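Local coordinates for protein endo-1,3-beta-glucanase, family GH16 (Zobellia galactanivorans, PDB 4BPZ) that probably hydrolyses internal beta-1,3 linkages of glucans such as algal laminarin, through a calcium-bearing family 16 glycoside hydrolase domain, at residues F15-E20 with E28-Q33; A135-C140 with H159-D164; A68-Y73 with K80-A85. The protein carries 1 engineered substitution. All blocks are in the same frame, centred on the assembly; numbering follows the deposited sequence.

Contact 1 (F15-E20 with E28-Q33); sequences FSDEFE and EKWHYQ. With CA (calcium ion), chain E.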
loop_
_atom_site.group_PDB
_atom_site.type_symbol
_atom_site.label_atom_id
_atom_site.label_comp_id
_atom_site.label_asym_id
_atom_site.label_seq_id
_atom_site.Cartn_x
_atom_site.Cartn_y
_atom_site.Cartn_z
ATOM N N PHE A 15 -2.263 16.069 -5.146
ATOM C CA PHE A 15 -1.466 15.660 -3.998
ATOM C C PHE A 15 -0.170 15.118 -4.551
ATOM O O PHE A 15 -0.186 14.378 -5.526
ATOM C CB PHE A 15 -2.169 14.521 -3.218
ATOM C CG PHE A 15 -1.337 13.917 -2.105
ATOM C CD1 PHE A 15 -1.326 14.442 -0.808
ATOM C CD2 PHE A 15 -0.574 12.814 -2.362
ATOM C CE1 PHE A 15 -0.546 13.865 0.225
ATOM C CE2 PHE A 15 0.195 12.206 -1.330
ATOM C CZ PHE A 15 0.173 12.684 0.007
ATOM N N SER A 16 0.952 15.420 -3.847
ATOM C CA SER A 16 2.198 14.750 -4.250
ATOM C C SER A 16 3.189 14.811 -3.140
ATOM O O SER A 16 3.138 15.705 -2.266
ATOM C CB SER A 16 2.807 15.359 -5.503
ATOM O OG SER A 16 3.185 16.683 -5.271
ATOM N N ASP A 17 4.130 13.910 -3.214
ATOM C CA ASP A 17 5.347 14.017 -2.372
ATOM C C ASP A 17 6.490 13.600 -3.295
ATOM O O ASP A 17 6.539 12.434 -3.720
ATOM C CB ASP A 17 5.280 13.244 -1.040
ATOM C CG ASP A 17 6.343 13.752 -0.099
ATOM O OD1 ASP A 17 7.320 14.382 -0.545
ATOM O OD2 ASP A 17 6.168 13.433 1.156
ATOM N N GLU A 18 7.400 14.518 -3.624
ATOM C CA GLU A 18 8.593 14.239 -4.383
ATOM C C GLU A 18 9.782 13.772 -3.507
ATOM O O GLU A 18 10.790 13.376 -4.018
ATOM C CB GLU A 18 9.025 15.504 -5.162
ATOM C CG GLU A 18 7.932 15.942 -6.141
ATOM C CD GLU A 18 7.644 15.005 -7.244
ATOM O OE1 GLU A 18 8.533 14.304 -7.822
ATOM O OE2 GLU A 18 6.459 15.000 -7.655
ATOM N N PHE A 19 9.581 13.827 -2.198
ATOM C CA PHE A 19 10.576 13.326 -1.259
ATOM C C PHE A 19 11.950 14.035 -1.429
ATOM O O PHE A 19 12.983 13.332 -1.236
ATOM C CB PHE A 19 10.679 11.789 -1.339
ATOM C CG PHE A 19 9.417 11.133 -0.894
ATOM C CD1 PHE A 19 8.923 11.310 0.397
ATOM C CD2 PHE A 19 8.683 10.400 -1.813
ATOM C CE1 PHE A 19 7.719 10.712 0.794
ATOM C CE2 PHE A 19 7.450 9.828 -1.440
ATOM C CZ PHE A 19 6.975 9.971 -0.138
ATOM N N GLU A 20 11.998 15.311 -1.749
ATOM C CA GLU A 20 13.262 15.986 -1.969
ATOM C C GLU A 20 13.806 16.567 -0.672
ATOM O O GLU A 20 14.920 17.207 -0.729
ATOM C CB GLU A 20 13.071 16.988 -3.148
ATOM C CG GLU A 20 12.828 16.290 -4.540
ATOM C CD GLU A 20 13.850 15.185 -5.049
ATOM O OE1 GLU A 20 15.062 15.539 -4.817
ATOM O OE2 GLU A 20 13.486 14.022 -5.688
ATOM N N GLU A 28 2.509 16.529 7.391
ATOM C CA GLU A 28 1.301 17.054 6.766
ATOM C C GLU A 28 0.729 16.161 5.697
ATOM O O GLU A 28 -0.449 16.304 5.336
ATOM C CB GLU A 28 1.573 18.433 6.124
ATOM C CG GLU A 28 1.849 19.591 7.097
ATOM C CD GLU A 28 2.178 20.973 6.423
ATOM O OE1 GLU A 28 2.079 21.152 5.167
ATOM O OE2 GLU A 28 2.547 21.929 7.173
ATOM N N LYS A 29 1.518 15.203 5.236
ATOM C CA LYS A 29 1.145 14.321 4.106
ATOM C C LYS A 29 0.906 12.868 4.575
ATOM O O LYS A 29 0.165 12.185 3.912
ATOM C CB LYS A 29 2.250 14.323 3.026
ATOM C CG LYS A 29 2.471 15.676 2.342
ATOM C CD LYS A 29 3.431 15.618 1.134
ATOM C CE LYS A 29 3.705 16.974 0.602
ATOM N NZ LYS A 29 2.519 17.586 -0.044
ATOM N N TRP A 30 1.651 12.433 5.602
ATOM C CA TRP A 30 1.699 10.999 5.892
ATOM C C TRP A 30 1.388 10.752 7.326
ATOM O O TRP A 30 1.953 11.422 8.232
ATOM C CB TRP A 30 3.134 10.488 5.545
ATOM C CG TRP A 30 3.481 10.655 4.119
ATOM C CD1 TRP A 30 4.355 11.563 3.635
ATOM C CD2 TRP A 30 2.885 9.987 2.987
ATOM N NE1 TRP A 30 4.405 11.546 2.284
ATOM C CE2 TRP A 30 3.481 10.578 1.857
ATOM C CE3 TRP A 30 1.904 8.992 2.824
ATOM C CZ2 TRP A 30 3.152 10.201 0.553
ATOM C CZ3 TRP A 30 1.570 8.640 1.500
ATOM C CH2 TRP A 30 2.165 9.196 0.415
ATOM N N HIS A 31 0.549 9.756 7.584
ATOM C CA HIS A 31 0.183 9.270 8.928
ATOM C C HIS A 31 0.785 7.865 9.119
ATOM O O HIS A 31 0.696 7.033 8.230
ATOM C CB HIS A 31 -1.355 9.160 8.946
ATOM C CG HIS A 31 -1.900 8.526 10.196
ATOM N ND1 HIS A 31 -1.938 9.153 11.390
ATOM C CD2 HIS A 31 -2.401 7.259 10.394
ATOM C CE1 HIS A 31 -2.457 8.332 12.304
ATOM N NE2 HIS A 31 -2.784 7.184 11.702
ATOM N N TYR A 32 1.347 7.626 10.263
ATOM C CA TYR A 32 1.855 6.282 10.601
ATOM C C TYR A 32 0.820 5.462 11.301
ATOM O O TYR A 32 0.164 5.937 12.243
ATOM C CB TYR A 32 3.025 6.383 11.505
ATOM C CG TYR A 32 4.292 6.868 10.866
ATOM C CD1 TYR A 32 4.601 8.189 10.765
ATOM C CD2 TYR A 32 5.153 5.902 10.286
ATOM C CE1 TYR A 32 5.890 8.571 10.182
ATOM C CE2 TYR A 32 6.308 6.241 9.687
ATOM C CZ TYR A 32 6.736 7.500 9.742
ATOM O OH TYR A 32 7.960 7.880 9.163
ATOM N N GLN A 33 0.733 4.186 10.926
ATOM C CA GLN A 33 0.021 3.210 11.755
ATOM C C GLN A 33 1.019 2.462 12.541
ATOM O O GLN A 33 2.008 1.891 12.036
ATOM C CB GLN A 33 -0.771 2.276 10.848
ATOM C CG GLN A 33 -1.945 2.978 10.214
ATOM C CD GLN A 33 -2.820 1.987 9.430
ATOM O OE1 GLN A 33 -2.603 1.680 8.247
ATOM N NE2 GLN A 33 -3.863 1.434 10.118
HETATM CA CA CA E . 12.028 12.041 -5.519
HETATM O O HOH W 1 10.929 13.087 -7.371
#
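F15 and W30 meet edge-to-face inside the beta-sandwich of this family 16 glycoside hydrolase, where strand 13-17, paired with strand 244-255, faces strand 30-32, paired with strand 82-93. The F15 ring stands nearly upright on the indole, planes 82° apart, and sets its CZ 3.9 Å from CZ2 of W30, above one face and toward the rim. F15 CE1 also lies 4.0 Å from CB of K29, which sits over that same indole face. In one of its two modelled conformers K29 would reach S16 O with NZ, a bond that stays doubtful. F19 meets W30 differently: the two rings run nearly parallel but are slid so far apart that they barely overlap, and F19 CZ comes 3.9 Å from W30 CZ2. Just past strand 13-17 the chain binds calcium through E18 O and OE2 of E20, with G62 and D250 completing the protein ligands. The D17 carboxylate lies over one face of F19, toward the rim, and at the edge of W30, 17° from coplanar with the indole. Its OD1 accepts from F19 N at 2.9 Å, closing an Asx turn that holds the carboxylate by one oxygen. The other, OD2, is shared with the hydroxyl of Y21 and accepts a hydrogen bond from W30 NE1 at 2.8 Å, through its anti lone pair and in the indole plane.

Contact 2 (A135-C140 with H159-D164); sequences AEWPAC and HFHWSD. With BGC (beta-D-glucopyranose), chain C; GLC (alpha-D-glucopyranose), chain B; BGC (beta-D-glucopyranose), chain D.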
loop_
_atom_site.group_PDB
_atom_site.type_symbol
_atom_site.label_atom_id
_atom_site.label_comp_id
_atom_site.label_asym_id
_atom_site.label_seq_id
_atom_site.Cartn_x
_atom_site.Cartn_y
_atom_site.Cartn_z
ATOM N N ALA A 135 -17.418 1.303 7.663
ATOM C CA ALA A 135 -17.660 0.176 6.758
ATOM C C ALA A 135 -16.463 -0.757 6.853
ATOM O O ALA A 135 -15.464 -0.603 6.149
ATOM C CB ALA A 135 -17.832 0.651 5.311
ATOM N N GLU A 136 -16.545 -1.754 7.705
ATOM C CA GLU A 136 -15.430 -2.622 7.961
ATOM C C GLU A 136 -15.017 -3.316 6.669
ATOM O O GLU A 136 -15.856 -3.829 5.914
ATOM C CB GLU A 136 -15.904 -3.672 9.001
ATOM C CG GLU A 136 -14.813 -4.677 9.280
ATOM C CD GLU A 136 -15.092 -5.479 10.537
ATOM O OE1 GLU A 136 -14.853 -5.003 11.681
ATOM O OE2 GLU A 136 -15.588 -6.600 10.372
ATOM N N TRP A 137 -13.700 -3.389 6.412
ATOM C CA TRP A 137 -13.193 -4.108 5.256
ATOM C C TRP A 137 -13.827 -5.503 5.182
ATOM O O TRP A 137 -13.904 -6.129 6.227
ATOM C CB TRP A 137 -11.638 -4.270 5.410
ATOM C CG TRP A 137 -11.015 -4.898 4.215
ATOM C CD1 TRP A 137 -10.397 -4.286 3.173
ATOM C CD2 TRP A 137 -10.892 -6.320 3.982
ATOM N NE1 TRP A 137 -9.929 -5.178 2.282
ATOM C CE2 TRP A 137 -10.201 -6.450 2.751
ATOM C CE3 TRP A 137 -11.279 -7.467 4.696
ATOM C CZ2 TRP A 137 -9.924 -7.723 2.194
ATOM C CZ3 TRP A 137 -11.011 -8.716 4.146
ATOM C CH2 TRP A 137 -10.348 -8.839 2.926
ATOM N N PRO A 138 -14.298 -5.958 4.023
ATOM C CA PRO A 138 -13.998 -5.404 2.679
ATOM C C PRO A 138 -15.078 -4.387 2.200
ATOM O O PRO A 138 -15.032 -3.960 1.042
ATOM C CB PRO A 138 -14.051 -6.639 1.796
ATOM C CG PRO A 138 -15.115 -7.548 2.423
ATOM C CD PRO A 138 -14.852 -7.353 3.936
ATOM N N ALA A 139 -16.028 -4.023 3.097
ATOM C CA ALA A 139 -17.134 -3.137 2.620
ATOM C C ALA A 139 -16.697 -1.720 2.244
ATOM O O ALA A 139 -17.321 -1.093 1.425
ATOM C CB ALA A 139 -18.253 -3.059 3.736
ATOM N N CYS A 140 -15.538 -1.306 2.803
ATOM C CA CYS A 140 -14.991 0.003 2.449
ATOM C C CYS A 140 -14.318 -0.026 1.080
ATOM O O CYS A 140 -14.084 1.040 0.501
ATOM C CB CYS A 140 -13.951 0.412 3.471
ATOM S SG CYS A 140 -12.613 -0.798 3.787
ATOM N N HIS A 159 -4.819 -6.157 -7.548
ATOM C CA HIS A 159 -5.986 -6.881 -7.042
ATOM C C HIS A 159 -7.004 -6.115 -6.216
ATOM O O HIS A 159 -6.640 -5.404 -5.326
ATOM C CB HIS A 159 -5.493 -7.761 -6.006
ATOM C CG HIS A 159 -5.987 -9.084 -6.153
ATOM N ND1 HIS A 159 -7.040 -9.624 -5.507
ATOM C CD2 HIS A 159 -5.476 -10.071 -6.968
ATOM C CE1 HIS A 159 -7.146 -10.934 -5.917
ATOM N NE2 HIS A 159 -6.196 -11.196 -6.751
ATOM N N PHE A 160 -8.253 -6.284 -6.489
ATOM C CA PHE A 160 -9.348 -5.563 -5.886
ATOM C C PHE A 160 -10.027 -6.415 -4.853
ATOM O O PHE A 160 -10.228 -7.622 -5.105
ATOM C CB PHE A 160 -10.358 -5.155 -7.013
ATOM C CG PHE A 160 -9.787 -4.253 -8.046
ATOM C CD1 PHE A 160 -9.053 -4.701 -9.140
ATOM C CD2 PHE A 160 -9.948 -2.832 -7.897
ATOM C CE1 PHE A 160 -8.504 -3.811 -10.059
ATOM C CE2 PHE A 160 -9.423 -1.983 -8.820
ATOM C CZ PHE A 160 -8.690 -2.436 -9.905
ATOM N N HIS A 161 -10.407 -5.807 -3.764
ATOM C CA HIS A 161 -11.122 -6.513 -2.668
ATOM C C HIS A 161 -12.288 -5.664 -2.250
ATOM O O HIS A 161 -12.078 -4.472 -1.889
ATOM C CB HIS A 161 -10.226 -6.749 -1.462
ATOM C CG HIS A 161 -8.962 -7.500 -1.717
ATOM N ND1 HIS A 161 -7.804 -6.990 -2.281
ATOM C CD2 HIS A 161 -8.745 -8.839 -1.601
ATOM C CE1 HIS A 161 -6.902 -7.984 -2.389
ATOM N NE2 HIS A 161 -7.461 -9.074 -1.972
ATOM N N TRP A 162 -13.509 -6.207 -2.269
ATOM C CA TRP A 162 -14.658 -5.405 -1.918
ATOM C C TRP A 162 -15.820 -6.288 -1.649
ATOM O O TRP A 162 -15.810 -7.500 -1.946
ATOM C CB TRP A 162 -15.022 -4.391 -2.981
ATOM C CG TRP A 162 -15.716 -4.918 -4.180
ATOM C CD1 TRP A 162 -17.110 -4.805 -4.427
ATOM C CD2 TRP A 162 -15.157 -5.613 -5.329
ATOM N NE1 TRP A 162 -17.375 -5.317 -5.647
ATOM C CE2 TRP A 162 -16.247 -5.796 -6.274
ATOM C CE3 TRP A 162 -13.889 -6.042 -5.658
ATOM C CZ2 TRP A 162 -16.101 -6.514 -7.458
ATOM C CZ3 TRP A 162 -13.691 -6.733 -6.853
ATOM C CH2 TRP A 162 -14.839 -7.014 -7.731
ATOM N N SER A 163 -16.837 -5.776 -0.997
ATOM C CA SER A 163 -18.159 -6.409 -1.025
ATOM C C SER A 163 -19.118 -5.459 -1.699
ATOM O O SER A 163 -18.965 -4.236 -1.594
ATOM C CB SER A 163 -18.656 -6.863 0.344
ATOM O OG SER A 163 -18.637 -5.840 1.298
ATOM N N ASP A 164 -20.017 -6.013 -2.500
ATOM C CA ASP A 164 -21.034 -5.224 -3.181
ATOM C C ASP A 164 -21.864 -4.441 -2.151
ATOM O O ASP A 164 -22.115 -4.953 -1.051
ATOM C CB ASP A 164 -21.867 -6.115 -4.072
ATOM C CG ASP A 164 -21.416 -6.013 -5.525
ATOM O OD1 ASP A 164 -20.206 -5.728 -5.968
ATOM O OD2 ASP A 164 -22.375 -6.193 -6.214
HETATM C C2 BGC C . -6.626 -8.387 5.137
HETATM C C3 BGC C . -7.914 -8.105 5.848
HETATM C C4 BGC C . -7.893 -6.657 6.467
HETATM C C5 BGC C . -7.548 -5.623 5.365
HETATM C C6 BGC C . -7.330 -4.216 5.881
HETATM C C1 BGC C . -6.354 -7.244 4.124
HETATM O O2 BGC C . -6.737 -9.621 4.486
HETATM O O3 BGC C . -8.011 -9.046 6.915
HETATM O O4 BGC C . -9.162 -6.233 6.951
HETATM O O5 BGC C . -6.266 -6.013 4.798
HETATM O O6 BGC C . -6.236 -4.090 6.762
HETATM C C1 GLC B . -4.559 -6.420 -0.064
HETATM C C2 GLC B . -5.086 -7.318 1.105
HETATM C C3 GLC B . -4.658 -6.639 2.414
HETATM C C4 GLC B . -3.208 -6.426 2.442
HETATM C C5 GLC B . -2.948 -5.432 1.337
HETATM C C6 GLC B . -1.494 -5.044 1.189
HETATM O O1 GLC B . -5.343 -5.265 -0.275
HETATM O O2 GLC B . -6.480 -7.411 0.953
HETATM O O3 GLC B . -5.072 -7.503 3.556
HETATM O O4 GLC B . -2.807 -5.914 3.728
HETATM O O5 GLC B . -3.325 -6.054 0.088
HETATM O O6 GLC B . -0.667 -6.168 0.907
HETATM C C2 BGC D . -10.560 -5.671 8.812
HETATM C C3 BGC D . -10.903 -6.091 10.211
HETATM C C4 BGC D . -11.413 -7.543 10.238
HETATM C C5 BGC D . -10.373 -8.423 9.508
HETATM C C6 BGC D . -10.812 -9.872 9.527
HETATM C C1 BGC D . -9.535 -6.623 8.242
HETATM O O2 BGC D . -10.064 -4.338 8.825
HETATM O O3 BGC D . -11.949 -5.310 10.712
HETATM O O4 BGC D . -11.521 -7.956 11.582
HETATM O O5 BGC D . -10.113 -7.918 8.188
HETATM O O6 BGC D . -9.746 -10.641 8.954
HETATM O O HOH W 2 -19.669 -2.235 0.251
#
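In the glucan-binding cleft, W137 and H161 stand next to each other on the wall that holds the bound trisaccharide, W137 CZ2 lying 3.8 Å from H161 CB. The indole is a sandwich filling: one face receives the beta-D-glucopyranose of chain C, whose C5 sits 3.6 Å above the plane, and CB of P138 lies over the centre of the opposite face. H161 offers a ring face to the next sugar, alpha-D-glucopyranose, whose O2 lies over the centre of the imidazole, 3.4 Å from H161 CE1. An alanine in place of W137 would probably leave the chain C sugar without its stacking platform and open a gap between P138 and H161. Behind the sugars, the 135-140 loop, with a cis peptide before P138, leans on strand 155-163 by backbone: S163 N donates to P138 O over a long 3.3 Å, coming from above the carbonyl plane, and W162 CA makes a CA-H...O contact to the same P138 O. OG of S163, set between its own N and carbonyl carbon (chi1 54°), packs 3.4 Å from A139 CA. An aromatic platform beside a sugar subsite is typical of carbohydrate-binding clefts, here that of a family 16 beta-glucanase.

Contact 3 (A68-Y73 with K80-A85); sequences AIKEKY and KDYTSA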
loop_
_atom_site.group_PDB
_atom_site.type_symbol
_atom_site.label_atom_id
_atom_site.label_comp_id
_atom_site.label_asym_id
_atom_site.label_seq_id
_atom_site.Cartn_x
_atom_site.Cartn_y
_atom_site.Cartn_z
ATOM N N ALA A 68 12.239 -2.800 6.316
ATOM C CA ALA A 68 11.852 -3.902 7.191
ATOM C C ALA A 68 13.124 -4.496 7.795
ATOM O O ALA A 68 14.128 -4.654 7.079
ATOM C CB ALA A 68 11.129 -4.946 6.400
ATOM N N ILE A 69 13.072 -4.884 9.051
ATOM C CA ILE A 69 14.276 -5.313 9.807
ATOM C C ILE A 69 13.911 -6.480 10.665
ATOM O O ILE A 69 12.864 -6.518 11.309
ATOM C CB ILE A 69 14.799 -4.202 10.715
ATOM C CG1 ILE A 69 14.983 -2.873 10.007
ATOM C CG2 ILE A 69 16.096 -4.624 11.377
ATOM C CD1 ILE A 69 15.340 -1.717 10.903
ATOM N N LYS A 70 14.796 -7.504 10.706
ATOM C CA LYS A 70 14.661 -8.561 11.732
ATOM C C LYS A 70 15.160 -7.965 13.030
ATOM O O LYS A 70 16.379 -7.641 13.199
ATOM C CB LYS A 70 15.494 -9.791 11.329
ATOM C CG LYS A 70 15.305 -10.949 12.322
ATOM C CD LYS A 70 15.959 -12.196 11.806
ATOM C CE LYS A 70 15.584 -13.374 12.701
ATOM N NZ LYS A 70 16.185 -14.609 12.108
ATOM N N GLU A 71 14.259 -7.807 13.985
ATOM C CA GLU A 71 14.489 -7.016 15.204
ATOM C C GLU A 71 13.374 -7.387 16.140
ATOM O O GLU A 71 12.175 -7.279 15.791
ATOM C CB GLU A 71 14.347 -5.462 14.820
ATOM C CG GLU A 71 14.353 -4.594 16.022
ATOM C CD GLU A 71 14.101 -3.139 15.755
ATOM O OE1 GLU A 71 13.856 -2.709 14.593
ATOM O OE2 GLU A 71 14.204 -2.364 16.757
ATOM N N LYS A 72 13.693 -7.770 17.375
ATOM C CA LYS A 72 12.633 -8.011 18.387
ATOM C C LYS A 72 12.044 -6.631 18.770
ATOM O O LYS A 72 12.804 -5.717 19.117
ATOM C CB LYS A 72 13.173 -8.722 19.653
ATOM C CG LYS A 72 13.657 -10.134 19.330
ATOM C CD LYS A 72 12.498 -11.119 19.279
ATOM C CE LYS A 72 13.101 -12.525 19.275
ATOM N NZ LYS A 72 12.171 -13.656 19.027
ATOM N N TYR A 73 10.735 -6.541 18.806
ATOM C CA TYR A 73 10.110 -5.296 19.157
ATOM C C TYR A 73 8.829 -5.551 19.809
ATOM O O TYR A 73 8.054 -6.424 19.384
ATOM C CB TYR A 73 9.877 -4.468 17.865
ATOM C CG TYR A 73 9.327 -3.058 18.073
ATOM C CD1 TYR A 73 10.205 -2.022 18.293
ATOM C CD2 TYR A 73 7.993 -2.769 18.129
ATOM C CE1 TYR A 73 9.788 -0.708 18.564
ATOM C CE2 TYR A 73 7.528 -1.503 18.399
ATOM C CZ TYR A 73 8.426 -0.479 18.607
ATOM O OH TYR A 73 7.921 0.789 18.872
ATOM N N LYS A 80 7.089 -8.993 18.464
ATOM C CA LYS A 80 7.243 -9.551 17.138
ATOM C C LYS A 80 8.733 -9.564 16.827
ATOM O O LYS A 80 9.556 -8.918 17.494
ATOM C CB LYS A 80 6.503 -8.693 16.080
ATOM C CG LYS A 80 5.017 -8.613 16.268
ATOM C CD LYS A 80 4.338 -9.979 16.008
ATOM C CE LYS A 80 2.832 -9.898 16.295
ATOM N NZ LYS A 80 2.198 -11.196 16.356
ATOM N N ASP A 81 9.060 -10.316 15.778
ATOM C CA ASP A 81 10.473 -10.546 15.402
ATOM C C ASP A 81 10.937 -9.648 14.255
ATOM O O ASP A 81 12.107 -9.720 13.867
ATOM C CB ASP A 81 10.628 -12.003 14.933
ATOM C CG ASP A 81 10.445 -12.987 16.051
ATOM O OD1 ASP A 81 10.596 -12.584 17.236
ATOM O OD2 ASP A 81 10.152 -14.165 15.739
ATOM N N TYR A 82 10.055 -8.801 13.690
ATOM C CA TYR A 82 10.372 -7.912 12.603
ATOM C C TYR A 82 9.725 -6.580 12.865
ATOM O O TYR A 82 8.623 -6.530 13.439
ATOM C CB TYR A 82 9.889 -8.431 11.223
ATOM C CG TYR A 82 10.430 -9.814 10.920
ATOM C CD1 TYR A 82 9.718 -10.955 11.368
ATOM C CD2 TYR A 82 11.641 -9.999 10.301
ATOM C CE1 TYR A 82 10.258 -12.245 11.200
ATOM C CE2 TYR A 82 12.203 -11.285 10.085
ATOM C CZ TYR A 82 11.486 -12.374 10.531
ATOM O OH TYR A 82 12.047 -13.611 10.356
ATOM N N THR A 83 10.318 -5.536 12.337
ATOM C CA THR A 83 9.694 -4.178 12.322
ATOM C C THR A 83 9.689 -3.652 10.922
ATOM O O THR A 83 10.531 -4.026 10.059
ATOM C CB THR A 83 10.515 -3.210 13.262
ATOM O OG1 THR A 83 11.825 -3.115 12.749
ATOM C CG2 THR A 83 10.483 -3.638 14.677
ATOM N N SER A 84 8.742 -2.763 10.629
ATOM C CA SER A 84 8.610 -2.133 9.331
ATOM C C SER A 84 7.812 -0.828 9.536
ATOM O O SER A 84 7.628 -0.396 10.678
ATOM C CB SER A 84 7.959 -3.109 8.362
ATOM O OG SER A 84 7.952 -2.607 7.069
ATOM N N ALA A 85 7.348 -0.247 8.435
ATOM C CA ALA A 85 6.475 0.930 8.521
ATOM C C ALA A 85 5.301 0.726 7.582
ATOM O O ALA A 85 5.376 0.047 6.555
ATOM C CB ALA A 85 7.209 2.205 8.183
HETATM O O HOH W 3 14.551 -14.616 9.815
#
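I69 and T83 form an antiparallel hydrogen-bonded pair, I69 N to T83 O and T83 N to I69 O both at 2.9 Å, and start a ladder that runs on to Y73 and K80. K70 and Y82 follow as a non-hydrogen-bonded pair. Then the register slips by one: E71 and K72 on one strand lie opposite D81 alone, a beta bulge where segment 80-85 turns a corner at D81. E71 N still reaches D81 O, but from above the carbonyl plane, and the regular pattern resumes with the two backbone bonds between Y73 and K80.

Three polar links join the side chains. K72 and D81 lie side by side, pointing the same way; the bend at chi2 (-82°) brings K72 CD beside D81 OD1, and K72 NZ lies 2.6 Å from that OD1 in a short salt bridge. T83 OG1 donates to E71 OE1 at 2.8 Å, meeting it from above the carboxylate plane. The other carboxylate oxygen of E71 is bridged to R53, and T83 OG1 also bonds N56, which together limit the rotation of both groups. A water ties K70 NZ to Y82 OH, while that ammonium also bonds E240 O.

Van der Waals contacts fill in between. T83 CG2, beside the backbone N, presses 3.3 Å from Y73 CB, the two side chains crossing at about a right angle. K70 passes the Y82 ring obliquely, its CB 3.8 Å from CE2. At the far end A68 CB sits 4.0 Å from S84 OG, whose hydrogen bond goes to I228 O.

Ladder, slipped register and tied-down side chains together make a beta bulge in an antiparallel ladder, here within the beta-sandwich of family 16.

In the fold
The three contacts mark different stations of one beta-sandwich. Contact 1, on the calcium side, and contact 3 have centres 22 Å apart yet approach to about 4 Å at their nearest atoms, since strands 30-32 and 82-93 are neighbours. Contact 2 borders the sugars and stands off from both: its centre is 25 Å from that of contact 1 and 28 Å from that of contact 3. Contact 1 still reaches toward the cleft through Q33, which hydrogen-bonds R86 and E123 of the glycan pocket. Contact 3 is more remote from it, the S84 side chain lying about 11 Å from the bound alpha-D-glucopyranose. Contact 2 alone carries pocket residues, E136, W137 and H161, within its segments.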